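Local coordinates for protein farnesyl pyrophosphate synthase (Pseudomonas aeruginosa, PDB 3ZOU) that probably catalyses the chain elongation of geranyl diphosphate to farnesyl diphosphate, an isoprenoid building block, at a magnesium-dependent active site, at residues A[203-211]-A[273-284]. Numbering follows the deposited sequence.
Sequences ASLAALERY and ALDGFPPSADPL
With its CG trans to the backbone nitrogen (chi1 168°), Tyr-211 directs its ring towards Leu-274 and Leu-284, whereas Leu-208, whose CG is instead trans to the carbonyl carbon, rests CD2 against the ends of the same two leucines. The Tyr-211 hydroxyl donates a hydrogen bond to the main-chain O of Leu-284, 2.7 Å from OH; the donor approaches well off the C=O direction, at 114°, and lies 25° out of the carbonyl plane. CD1 of Leu-284 sits over one face of the phenol ring, and CD1 of Leu-274 packs 3.6 Å from Tyr-211 CD2. Leu-208 CD2 meets Leu-284 CD1 at 3.5 Å, the two side chains crossing nearly at right angles. In this predominantly helical polyprenyl synthetase fold, the contact joins helix 202-227 to the turn after helix 256-273 and to the first turn of helix 282-293, and helix 47-58 adds Leu-51 against Tyr-211 and Ala-54 and Ala-58 against Leu-284. A type II turn runs from Leu-274 to Phe-277, which brings the Phe-277 ring back so that Leu-274 CD2 lies over its centre, 4.0 Å from the ring plane. The edge of the same ring faces the helix, with CE1 3.7 Å from Ala-207 CB and Ser-204 O near the ring plane. Close backbone approach is possible where two alanines meet: Ala-207 CB lies 3.4 Å from Ala-273 O, while Ala-273 CB rests against Tyr-211 N at 3.6 Å.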
loop_
_atom_site.group_PDB
_atom_site.type_symbol
_atom_site.label_atom_id
_atom_site.label_comp_id
_atom_site.label_asym_id
_atom_site.label_seq_id
_atom_site.Cartn_x
_atom_site.Cartn_y
_atom_site.Cartn_z
ATOM N N ALA A 203 -0.343 -25.162 14.325
ATOM C CA ALA A 203 -1.648 -25.699 14.568
ATOM C C ALA A 203 -2.582 -24.601 15.093
ATOM O O ALA A 203 -3.744 -24.585 14.710
ATOM C CB ALA A 203 -1.550 -26.835 15.567
ATOM N N SER A 204 -2.115 -23.766 16.006
ATOM C CA SER A 204 -3.016 -22.692 16.496
ATOM C C SER A 204 -3.353 -21.695 15.419
ATOM O O SER A 204 -4.501 -21.217 15.335
ATOM C CB SER A 204 -2.452 -21.958 17.659
ATOM O OG SER A 204 -2.353 -22.799 18.774
ATOM N N LEU A 205 -2.367 -21.368 14.585
ATOM C CA LEU A 205 -2.670 -20.499 13.438
ATOM C C LEU A 205 -3.678 -21.079 12.481
ATOM O O LEU A 205 -4.538 -20.388 12.003
ATOM C CB LEU A 205 -1.392 -20.145 12.683
ATOM C CG LEU A 205 -0.405 -19.267 13.444
ATOM C CD1 LEU A 205 0.843 -18.943 12.605
ATOM C CD2 LEU A 205 -1.015 -17.940 13.884
ATOM N N ALA A 206 -3.614 -22.371 12.219
ATOM C CA ALA A 206 -4.515 -22.998 11.321
ATOM C C ALA A 206 -5.934 -22.966 11.912
ATOM O O ALA A 206 -6.925 -22.779 11.198
ATOM C CB ALA A 206 -4.066 -24.429 11.031
ATOM N N ALA A 207 -6.029 -23.274 13.219
ATOM C CA ALA A 207 -7.312 -23.222 13.875
ATOM C C ALA A 207 -7.930 -21.865 13.840
ATOM O O ALA A 207 -9.107 -21.714 13.595
ATOM C CB ALA A 207 -7.158 -23.684 15.329
ATOM N N LEU A 208 -7.115 -20.878 14.114
ATOM C CA LEU A 208 -7.588 -19.495 14.069
ATOM C C LEU A 208 -7.975 -19.076 12.686
ATOM O O LEU A 208 -8.943 -18.316 12.479
ATOM C CB LEU A 208 -6.542 -18.553 14.727
ATOM C CG LEU A 208 -6.468 -18.534 16.247
ATOM C CD1 LEU A 208 -5.223 -17.808 16.675
ATOM C CD2 LEU A 208 -7.694 -17.908 16.917
ATOM N N GLU A 209 -7.272 -19.604 11.666
ATOM C CA GLU A 209 -7.714 -19.405 10.272
ATOM C C GLU A 209 -9.089 -20.014 9.933
ATOM O O GLU A 209 -9.925 -19.354 9.324
ATOM C CB GLU A 209 -6.623 -19.869 9.310
ATOM C CG GLU A 209 -7.053 -19.717 7.868
ATOM C CD GLU A 209 -5.959 -20.204 6.927
ATOM O OE1 GLU A 209 -4.969 -19.461 6.719
ATOM O OE2 GLU A 209 -6.069 -21.345 6.453
ATOM N N ARG A 210 -9.357 -21.221 10.454
ATOM C CA ARG A 210 -10.657 -21.829 10.302
ATOM C C ARG A 210 -11.751 -20.966 10.959
ATOM O O ARG A 210 -12.858 -20.815 10.402
ATOM C CB ARG A 210 -10.648 -23.260 10.845
ATOM C CG ARG A 210 -9.877 -24.194 9.977
ATOM C CD ARG A 210 -10.264 -25.650 10.361
ATOM N NE ARG A 210 -9.850 -26.007 11.674
ATOM C CZ ARG A 210 -8.595 -26.305 12.031
ATOM N NH1 ARG A 210 -7.572 -26.290 11.171
ATOM N NH2 ARG A 210 -8.332 -26.613 13.282
ATOM N N TYR A 211 -11.447 -20.509 12.164
ATOM C CA TYR A 211 -12.353 -19.608 12.870
ATOM C C TYR A 211 -12.709 -18.437 11.989
ATOM O O TYR A 211 -13.858 -18.029 11.882
ATOM C CB TYR A 211 -11.722 -19.222 14.236
ATOM C CG TYR A 211 -12.441 -18.061 14.917
ATOM C CD1 TYR A 211 -12.133 -16.758 14.617
ATOM C CD2 TYR A 211 -13.493 -18.289 15.752
ATOM C CE1 TYR A 211 -12.783 -15.695 15.170
ATOM C CE2 TYR A 211 -14.198 -17.221 16.323
ATOM C CZ TYR A 211 -13.839 -15.921 16.050
ATOM O OH TYR A 211 -14.538 -14.868 16.570
ATOM N N ALA A 273 -13.479 -24.651 15.790
ATOM C CA ALA A 273 -12.094 -24.343 15.532
ATOM C C ALA A 273 -11.365 -23.901 16.774
ATOM O O ALA A 273 -10.162 -24.067 16.839
ATOM C CB ALA A 273 -12.002 -23.235 14.511
ATOM N N LEU A 274 -12.066 -23.366 17.782
ATOM C CA LEU A 274 -11.455 -22.960 19.003
ATOM C C LEU A 274 -11.550 -23.997 20.160
ATOM O O LEU A 274 -11.247 -23.663 21.274
ATOM C CB LEU A 274 -12.073 -21.648 19.456
ATOM C CG LEU A 274 -12.025 -20.508 18.467
ATOM C CD1 LEU A 274 -12.746 -19.300 19.101
ATOM C CD2 LEU A 274 -10.581 -20.228 18.201
ATOM N N ASP A 275 -11.951 -25.210 19.827
ATOM C CA ASP A 275 -11.957 -26.298 20.824
ATOM C C ASP A 275 -10.552 -26.518 21.317
ATOM O O ASP A 275 -9.563 -26.550 20.544
ATOM C CB ASP A 275 -12.567 -27.584 20.268
ATOM C CG ASP A 275 -14.067 -27.516 20.213
ATOM O OD1 ASP A 275 -14.672 -26.724 20.993
ATOM O OD2 ASP A 275 -14.641 -28.291 19.406
ATOM N N GLY A 276 -10.407 -26.600 22.618
ATOM C CA GLY A 276 -9.056 -26.758 23.150
ATOM C C GLY A 276 -8.319 -25.469 23.413
ATOM O O GLY A 276 -7.335 -25.458 24.160
ATOM N N PHE A 277 -8.777 -24.345 22.857
ATOM C CA PHE A 277 -8.207 -23.103 23.292
ATOM C C PHE A 277 -8.683 -22.817 24.713
ATOM O O PHE A 277 -9.803 -23.163 25.089
ATOM C CB PHE A 277 -8.616 -21.924 22.394
ATOM C CG PHE A 277 -7.864 -21.847 21.099
ATOM C CD1 PHE A 277 -8.005 -22.818 20.129
ATOM C CD2 PHE A 277 -7.045 -20.782 20.847
ATOM C CE1 PHE A 277 -7.339 -22.739 18.909
ATOM C CE2 PHE A 277 -6.366 -20.696 19.618
ATOM C CZ PHE A 277 -6.520 -21.661 18.668
ATOM N N PRO A 278 -7.871 -22.080 25.457
ATOM C CA PRO A 278 -8.236 -21.754 26.818
ATOM C C PRO A 278 -9.326 -20.713 26.936
ATOM O O PRO A 278 -9.853 -20.189 25.925
ATOM C CB PRO A 278 -6.938 -21.193 27.398
ATOM C CG PRO A 278 -6.221 -20.596 26.243
ATOM C CD PRO A 278 -6.551 -21.502 25.091
ATOM N N PRO A 279 -9.681 -20.353 28.192
ATOM C CA PRO A 279 -10.682 -19.333 28.381
ATOM C C PRO A 279 -10.350 -17.958 27.780
ATOM O O PRO A 279 -11.268 -17.140 27.566
ATOM C CB PRO A 279 -10.782 -19.242 29.924
ATOM C CG PRO A 279 -10.605 -20.656 30.305
ATOM C CD PRO A 279 -9.397 -21.063 29.485
ATOM N N SER A 280 -9.069 -17.648 27.587
ATOM C CA SER A 280 -8.709 -16.338 27.055
ATOM C C SER A 280 -9.221 -16.201 25.575
ATOM O O SER A 280 -9.208 -15.079 25.036
ATOM C CB SER A 280 -7.191 -16.090 27.094
ATOM O OG SER A 280 -6.542 -17.075 26.358
ATOM N N ALA A 281 -9.625 -17.314 24.992
ATOM C CA ALA A 281 -10.265 -17.274 23.619
ATOM C C ALA A 281 -11.779 -16.927 23.694
ATOM O O ALA A 281 -12.484 -16.907 22.666
ATOM C CB ALA A 281 -10.069 -18.567 22.872
ATOM N N ASP A 282 -12.330 -16.727 24.900
ATOM C CA ASP A 282 -13.737 -16.468 24.998
ATOM C C ASP A 282 -14.214 -15.269 24.182
ATOM O O ASP A 282 -15.315 -15.322 23.630
ATOM C CB ASP A 282 -14.178 -16.353 26.475
ATOM C CG ASP A 282 -14.361 -17.707 27.120
ATOM O OD1 ASP A 282 -14.350 -18.761 26.458
ATOM O OD2 ASP A 282 -14.539 -17.685 28.369
ATOM N N PRO A 283 -13.444 -14.177 24.088
ATOM C CA PRO A 283 -13.926 -13.055 23.286
ATOM C C PRO A 283 -14.223 -13.480 21.840
ATOM O O PRO A 283 -15.207 -13.031 21.283
ATOM C CB PRO A 283 -12.773 -12.076 23.387
ATOM C CG PRO A 283 -12.306 -12.254 24.796
ATOM C CD PRO A 283 -12.328 -13.720 24.978
ATOM N N LEU A 284 -13.354 -14.304 21.299
ATOM C CA LEU A 284 -13.586 -14.853 19.941
ATOM C C LEU A 284 -14.837 -15.687 19.857
ATOM O O LEU A 284 -15.642 -15.639 18.923
ATOM C CB LEU A 284 -12.393 -15.634 19.482
ATOM C CG LEU A 284 -11.079 -14.905 19.138
ATOM C CD1 LEU A 284 -10.049 -15.871 18.596
ATOM C CD2 LEU A 284 -11.308 -13.817 18.112
#